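PDB 3TUF: stage II sporulation protein Q, which forms, together with SpoIIIAH, a channel linking mother cell and forespore during sporulation, and takes part in forespore engulfment. Local coordinates for residues A[114-119]-A[126-131]; A[96-101]-A[147-152]. All blocks are in the same frame, centred on the assembly; numbering follows the deposited sequence.

Contact 1: A[114-119]-A[126-131]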
ATOM      1  N   GLY A 114       8.607   8.544  34.463  1.00 37.87           N
ATOM      2  CA  GLY A 114       9.032   8.454  35.897  1.00 32.21           C
ATOM      3  C   GLY A 114       9.804   7.137  36.093  1.00 28.00           C
ATOM      4  O   GLY A 114      10.254   6.472  35.130  1.00 39.30           O
ATOM      5  N   TYR A 115       9.958   6.707  37.322  1.00 29.32           N
ATOM      6  CA  TYR A 115      10.464   5.336  37.504  1.00 35.39           C
ATOM      7  C   TYR A 115       9.575   4.235  36.971  1.00 35.12           C
ATOM      8  O   TYR A 115       8.352   4.333  37.021  1.00 37.59           O
ATOM      9  CB  TYR A 115      10.699   5.079  38.950  1.00 37.86           C
ATOM     10  CG  TYR A 115      12.040   5.532  39.383  1.00 42.08           C
ATOM     11  CD1 TYR A 115      13.165   4.681  39.254  1.00 42.72           C
ATOM     12  CD2 TYR A 115      12.205   6.809  39.989  1.00 38.25           C
ATOM     13  CE1 TYR A 115      14.456   5.097  39.737  1.00 35.40           C
ATOM     14  CE2 TYR A 115      13.477   7.237  40.471  1.00 42.76           C
ATOM     15  CZ  TYR A 115      14.571   6.363  40.329  1.00 40.54           C
ATOM     16  OH  TYR A 115      15.777   6.780  40.800  1.00 39.67           O
ATOM     17  N   VAL A 116      10.165   3.173  36.467  1.00 33.60           N
ATOM     18  CA  VAL A 116       9.345   2.121  35.902  1.00 35.45           C
ATOM     19  C   VAL A 116       9.919   0.888  36.489  1.00 35.10           C
ATOM     20  O   VAL A 116      11.149   0.713  36.446  1.00 38.04           O
ATOM     21  CB  VAL A 116       9.473   2.007  34.344  1.00 33.33           C
ATOM     22  CG1 VAL A 116       8.693   0.768  33.813  1.00 28.63           C
ATOM     23  CG2 VAL A 116       9.025   3.315  33.586  1.00 33.15           C
ATOM     24  N   VAL A 117       9.056   0.051  37.080  1.00 39.24           N
ATOM     25  CA  VAL A 117       9.483  -1.238  37.608  1.00 41.61           C
ATOM     26  C   VAL A 117       8.643  -2.312  36.954  1.00 43.58           C
ATOM     27  O   VAL A 117       7.437  -2.140  36.728  1.00 41.56           O
ATOM     28  CB  VAL A 117       9.309  -1.344  39.126  1.00 33.84           C
ATOM     29  CG1 VAL A 117       9.631  -2.804  39.640  1.00 33.39           C
ATOM     30  CG2 VAL A 117      10.135  -0.249  39.866  1.00 36.38           C
ATOM     31  N   GLU A 118       9.277  -3.433  36.660  1.00 44.76           N
ATOM     32  CA  GLU A 118       8.570  -4.492  36.022  1.00 43.89           C
ATOM     33  C   GLU A 118       8.955  -5.745  36.747  1.00 41.09           C
ATOM     34  O   GLU A 118      10.128  -6.014  36.937  1.00 46.08           O
ATOM     35  CB  GLU A 118       8.962  -4.541  34.561  1.00 43.23           C
ATOM     36  CG  GLU A 118       8.454  -5.752  33.816  1.00 56.45           C
ATOM     37  CD  GLU A 118       8.657  -5.720  32.260  1.00 72.58           C
ATOM     38  OE1 GLU A 118       8.389  -6.792  31.685  1.00 70.84           O
ATOM     39  OE2 GLU A 118       9.056  -4.681  31.623  1.00 63.32           O
ATOM     40  N   VAL A 119       7.963  -6.497  37.192  1.00 48.47           N
ATOM     41  CA  VAL A 119       8.229  -7.696  37.995  1.00 45.49           C
ATOM     42  C   VAL A 119       7.762  -8.894  37.200  1.00 50.81           C
ATOM     43  O   VAL A 119       6.618  -8.941  36.720  1.00 52.66           O
ATOM     44  CB  VAL A 119       7.596  -7.636  39.449  1.00 48.92           C
ATOM     45  CG1 VAL A 119       7.861  -8.935  40.259  1.00 36.52           C
ATOM     46  CG2 VAL A 119       8.146  -6.478  40.207  1.00 39.96           C
ATOM     47  N   SER A 126       3.585 -10.963  34.106  1.00 47.49           N
ATOM     48  CA  SER A 126       4.458  -9.985  34.713  1.00 47.18           C
ATOM     49  C   SER A 126       3.665  -8.709  34.976  1.00 42.76           C
ATOM     50  O   SER A 126       2.615  -8.471  34.360  1.00 46.89           O
ATOM     51  CB  SER A 126       5.626  -9.727  33.770  1.00 41.01           C
ATOM     52  OG  SER A 126       5.138  -9.048  32.653  1.00 52.31           O
ATOM     53  N   THR A 127       4.140  -7.889  35.897  1.00 44.33           N
ATOM     54  CA  THR A 127       3.433  -6.659  36.239  1.00 47.01           C
ATOM     55  C   THR A 127       4.292  -5.442  36.111  1.00 43.67           C
ATOM     56  O   THR A 127       5.517  -5.520  36.280  1.00 42.61           O
ATOM     57  CB  THR A 127       2.911  -6.669  37.692  1.00 47.60           C
ATOM     58  OG1 THR A 127       3.825  -7.386  38.549  1.00 51.32           O
ATOM     59  CG2 THR A 127       1.582  -7.275  37.742  1.00 48.94           C
ATOM     60  N   VAL A 128       3.652  -4.308  35.876  1.00 35.33           N
ATOM     61  CA  VAL A 128       4.384  -3.065  35.557  1.00 41.72           C
ATOM     62  C   VAL A 128       3.861  -1.939  36.434  1.00 46.61           C
ATOM     63  O   VAL A 128       2.638  -1.704  36.601  1.00 43.07           O
ATOM     64  CB  VAL A 128       4.310  -2.696  34.016  1.00 39.48           C
ATOM     65  CG1 VAL A 128       5.059  -1.364  33.640  1.00 37.20           C
ATOM     66  CG2 VAL A 128       4.820  -3.865  33.157  1.00 37.42           C
ATOM     67  N   TYR A 129       4.813  -1.249  37.034  1.00 38.01           N
ATOM     68  CA  TYR A 129       4.487  -0.154  37.912  1.00 36.23           C
ATOM     69  C   TYR A 129       5.308   0.963  37.404  1.00 35.44           C
ATOM     70  O   TYR A 129       6.534   0.788  37.181  1.00 33.39           O
ATOM     71  CB  TYR A 129       4.943  -0.504  39.311  1.00 33.83           C
ATOM     72  CG  TYR A 129       4.542  -1.909  39.721  1.00 28.72           C
ATOM     73  CD1 TYR A 129       5.261  -3.024  39.251  1.00 33.75           C
ATOM     74  CD2 TYR A 129       3.443  -2.125  40.561  1.00 32.96           C
ATOM     75  CE1 TYR A 129       4.925  -4.341  39.605  1.00 32.58           C
ATOM     76  CE2 TYR A 129       3.062  -3.461  40.933  1.00 29.40           C
ATOM     77  CZ  TYR A 129       3.832  -4.551  40.431  1.00 34.87           C
ATOM     78  OH  TYR A 129       3.479  -5.829  40.777  1.00 40.36           O
ATOM     79  N   GLN A 130       4.681   2.118  37.246  1.00 28.02           N
ATOM     80  CA  GLN A 130       5.287   3.161  36.456  1.00 33.78           C
ATOM     81  C   GLN A 130       4.674   4.446  36.929  1.00 30.65           C
ATOM     82  O   GLN A 130       3.664   4.400  37.574  1.00 33.54           O
ATOM     83  CB  GLN A 130       4.994   2.837  34.980  1.00 35.02           C
ATOM     84  CG  GLN A 130       4.320   3.937  34.216  1.00 35.53           C
ATOM     85  CD  GLN A 130       4.147   3.644  32.750  1.00 38.50           C
ATOM     86  OE1 GLN A 130       4.715   2.644  32.203  1.00 38.46           O
ATOM     87  NE2 GLN A 130       3.345   4.521  32.080  1.00 36.12           N
ATOM     88  N   SER A 131       5.278   5.601  36.641  1.00 35.29           N
ATOM     89  CA  SER A 131       4.970   6.903  37.338  1.00 34.88           C
ATOM     90  C   SER A 131       5.475   7.091  38.806  1.00 38.36           C
ATOM     91  O   SER A 131       5.168   8.123  39.475  1.00 35.78           O
ATOM     92  CB  SER A 131       3.512   7.322  37.231  1.00 32.59           C
ATOM     93  OG  SER A 131       3.470   8.758  37.219  1.00 43.89           O
TER
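Y129 stands on strand 126-130, its CG beside the backbone N and anti to the carbonyl carbon (chi1 -47°), a turn that carries the ring toward V119. Its CB starts 3.9 Å from V117 O, and that oxygen then lies in the ring plane at the edge, with CD1 at 3.4 Å. Further out, Y129 CE1 meets V119 CG2 obliquely at 3.9 Å. The ring of F167 meets the Y129 ring at about 45°. At the tip, Y129 OH hydrogen-bonds to T127 OG1 at 2.7 Å, though the threonine oxygen is less surely placed, and S99 is a probable second partner, so the buried hydroxyl is satisfied. The frame beneath is an antiparallel beta hairpin in the large sheet of the M23-type domain. V117 with Y129 and V119 with T127 are its hydrogen-bonded pairs, and V117 N to Y129 O is nearly straight (176° at the hydrogen). Valines suit these strands because beta-branched residues accept extended backbones well. A leucine in place of Y129 would lose the hydroxyl, and with it probably the links to T127 and S99, and would probably loosen the packing on V119 and F167. On the other face, E118 and V128 form a non-hydrogen-bonded pair and run side by side, E118 CG 4.1 Å from V128 CG2; E118 is partly exposed, so its extended chain can lie along the valine and still carry a carboxylate.

Contact 2: A[96-101]-A[147-152]; sequences VSASLS and QVIGKS
A classic beta bulge joins strand 96-97 to strand 148-151, the central member of a small three-stranded antiparallel sheet: I149 and G150 both stand opposite V96. The extra residue turns the side chains out of simple register. V96 and I149 cross obliquely, with V96 CG1, anti to its backbone N, 3.9 Å from I149 CG1. V96 CG2, anti to the carbonyl carbon, comes near S152 N, just past the end of strand 148-151. For I149, CG1 takes the crowded position between the backbone N and the carbonyl carbon (chi1 65°), and from there CD1 extends toward the backbone N of A98. I149 CG2 meets the methyl of A98 at 4.2 Å; so small a side chain suits a spot that V143 also borders. V148, by contrast, points its CB away from the 96-101 segment, yet its CG1 still brushes V96 O at 3.6 Å.

The bulge is plainest at V96 O, which accepts from two amides, I149 N at 2.7 Å and G150 N at a longer 3.3 Å. I149 uses the carbonyl plane, whereas G150 comes from above it. Glycine fits the second bulge position, since its almost fully stretched backbone (phi 180°) is one that residues with a CB seldom adopt. K151, partly exposed, pairs its ammonium with D95 in a salt bridge. Past the bulge, A98 N bonds to Q147 O at 2.9 Å, its donor 38° out of the carbonyl plane.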
ATOM      1  N   VAL A  96       3.647   2.084  46.797  1.00 34.68           N
ATOM      2  CA  VAL A  96       3.246   1.028  45.889  1.00 33.61           C
ATOM      3  C   VAL A  96       3.914  -0.299  46.257  1.00 38.49           C
ATOM      4  O   VAL A  96       5.090  -0.304  46.664  1.00 36.82           O
ATOM      5  CB  VAL A  96       3.764   1.429  44.543  1.00 30.20           C
ATOM      6  CG1 VAL A  96       3.812   0.201  43.492  1.00 34.51           C
ATOM      7  CG2 VAL A  96       3.032   2.675  44.068  1.00 32.56           C
ATOM      8  N   SER A  97       3.219  -1.418  46.075  1.00 33.85           N
ATOM      9  CA  SER A  97       3.805  -2.710  46.427  1.00 36.28           C
ATOM     10  C   SER A  97       3.479  -3.791  45.450  1.00 40.92           C
ATOM     11  O   SER A  97       2.525  -3.709  44.689  1.00 31.61           O
ATOM     12  CB  SER A  97       3.320  -3.157  47.801  1.00 45.40           C
ATOM     13  OG  SER A  97       1.931  -3.023  47.872  1.00 44.11           O
ATOM     14  N   ALA A  98       4.255  -4.848  45.509  1.00 44.30           N
ATOM     15  CA  ALA A  98       4.163  -5.864  44.501  1.00 38.06           C
ATOM     16  C   ALA A  98       2.813  -6.565  44.639  1.00 44.20           C
ATOM     17  O   ALA A  98       2.387  -6.992  45.731  1.00 46.18           O
ATOM     18  CB  ALA A  98       5.321  -6.837  44.601  1.00 32.50           C
ATOM     19  N   SER A  99       2.120  -6.593  43.507  1.00 37.12           N
ATOM     20  CA  SER A  99       0.839  -7.240  43.368  1.00 40.61           C
ATOM     21  C   SER A  99       0.964  -8.752  43.455  1.00 42.55           C
ATOM     22  O   SER A  99       0.027  -9.408  43.857  1.00 46.93           O
ATOM     23  CB  SER A  99       0.265  -6.863  42.013  1.00 47.07           C
ATOM     24  OG  SER A  99      -0.785  -7.740  41.678  1.00 52.19           O
ATOM     25  N   LEU A 100       2.103  -9.294  43.034  1.00 49.09           N
ATOM     26  CA  LEU A 100       2.392 -10.708  43.179  1.00 50.57           C
ATOM     27  C   LEU A 100       3.891 -10.854  43.398  1.00 56.16           C
ATOM     28  O   LEU A 100       4.655  -9.933  43.118  1.00 63.99           O
ATOM     29  CB  LEU A 100       2.020 -11.484  41.916  1.00 46.59           C
ATOM     30  CG  LEU A 100       0.557 -11.642  41.447  1.00 50.09           C
ATOM     31  CD1 LEU A 100       0.557 -11.972  39.993  1.00 46.04           C
ATOM     32  CD2 LEU A 100      -0.246 -12.704  42.207  1.00 49.38           C
ATOM     33  N   SER A 101       4.314 -12.020  43.884  1.00 50.77           N
ATOM     34  CA  SER A 101       5.722 -12.307  44.057  1.00 53.26           C
ATOM     35  C   SER A 101       6.460 -12.577  42.711  1.00 66.24           C
ATOM     36  O   SER A 101       5.900 -13.097  41.736  1.00 60.62           O
ATOM     37  CB  SER A 101       5.863 -13.451  45.046  1.00 44.63           C
ATOM     38  OG  SER A 101       5.021 -13.215  46.197  1.00 60.03           O
ATOM     39  N   GLN A 147       5.122  -6.457  49.165  1.00 43.02           N
ATOM     40  CA  GLN A 147       6.361  -5.833  49.476  1.00 44.12           C
ATOM     41  C   GLN A 147       6.452  -4.526  48.733  1.00 45.08           C
ATOM     42  O   GLN A 147       6.319  -4.491  47.490  1.00 46.59           O
ATOM     43  CB  GLN A 147       7.482  -6.733  49.087  1.00 37.55           C
ATOM     44  CG  GLN A 147       8.784  -6.187  49.623  1.00 36.56           C
ATOM     45  CD  GLN A 147       9.982  -6.977  49.156  1.00 45.79           C
ATOM     46  OE1 GLN A 147      11.016  -6.371  48.910  1.00 59.35           O
ATOM     47  NE2 GLN A 147       9.879  -8.305  49.041  1.00 47.41           N
ATOM     48  N   VAL A 148       6.649  -3.449  49.487  1.00 43.81           N
ATOM     49  CA  VAL A 148       6.690  -2.121  48.887  1.00 46.26           C
ATOM     50  C   VAL A 148       7.828  -2.086  47.907  1.00 47.06           C
ATOM     51  O   VAL A 148       8.928  -2.601  48.195  1.00 48.45           O
ATOM     52  CB  VAL A 148       6.910  -1.025  49.924  1.00 39.74           C
ATOM     53  CG1 VAL A 148       7.484   0.237  49.285  1.00 32.11           C
ATOM     54  CG2 VAL A 148       5.563  -0.729  50.657  1.00 37.11           C
ATOM     55  N   ILE A 149       7.565  -1.493  46.742  1.00 44.43           N
ATOM     56  CA  ILE A 149       8.588  -1.404  45.743  1.00 34.68           C
ATOM     57  C   ILE A 149       8.791  -0.000  45.232  1.00 32.04           C
ATOM     58  O   ILE A 149       9.698   0.227  44.437  1.00 36.34           O
ATOM     59  CB  ILE A 149       8.324  -2.344  44.557  1.00 38.02           C
ATOM     60  CG1 ILE A 149       7.071  -1.908  43.822  1.00 37.35           C
ATOM     61  CG2 ILE A 149       8.309  -3.856  45.032  1.00 43.02           C
ATOM     62  CD1 ILE A 149       6.651  -2.905  42.768  1.00 45.60           C
ATOM     63  N   GLY A 150       7.975   0.942  45.671  1.00 27.68           N
ATOM     64  CA  GLY A 150       8.251   2.329  45.272  1.00 29.41           C
ATOM     65  C   GLY A 150       7.259   3.299  45.832  1.00 26.49           C
ATOM     66  O   GLY A 150       6.508   2.917  46.737  1.00 34.16           O
ATOM     67  N   LYS A 151       7.256   4.544  45.330  1.00 37.82           N
ATOM     68  CA  LYS A 151       6.271   5.563  45.773  1.00 37.45           C
ATOM     69  C   LYS A 151       5.541   6.150  44.565  1.00 33.57           C
ATOM     70  O   LYS A 151       6.149   6.337  43.516  1.00 38.59           O
ATOM     71  CB  LYS A 151       6.906   6.722  46.570  1.00 32.45           C
ATOM     72  CG  LYS A 151       5.946   7.278  47.650  1.00 41.34           C
ATOM     73  CD  LYS A 151       6.554   8.292  48.630  1.00 48.95           C
ATOM     74  CE  LYS A 151       7.444   7.735  49.801  1.00 51.18           C
ATOM     75  NZ  LYS A 151       6.809   6.573  50.475  1.00 54.34           N
ATOM     76  N   SER A 152       4.249   6.448  44.726  1.00 33.02           N
ATOM     77  CA  SER A 152       3.551   7.128  43.678  1.00 35.23           C
ATOM     78  C   SER A 152       4.282   8.430  43.290  1.00 40.01           C
ATOM     79  O   SER A 152       5.036   9.016  44.082  1.00 41.97           O
ATOM     80  CB  SER A 152       2.159   7.481  44.144  1.00 33.91           C
ATOM     81  OG  SER A 152       2.161   8.730  44.832  1.00 33.97           O
TER

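Both contacts are made within one chain and are mainly buried, each with a few partly exposed residues, but they belong to different sheets: contact 1 is a hairpin of neighbouring strands in the large sheet, contact 2 a pairing of strands distant in sequence in the small one. In contact 1 the amide donors lie near the C=O axis or in the carbonyl plane; in contact 2, whose register is broken by a bulge, three of four lie above that plane. Y129 of contact 1 is a main point where the sheets meet. Its CD2 packs on V96 CG1 and its CD1 on I149 CD1, each at 3.8 Å, and its OH lies 3.1 Å from S99 N, probably hydrogen-bonded.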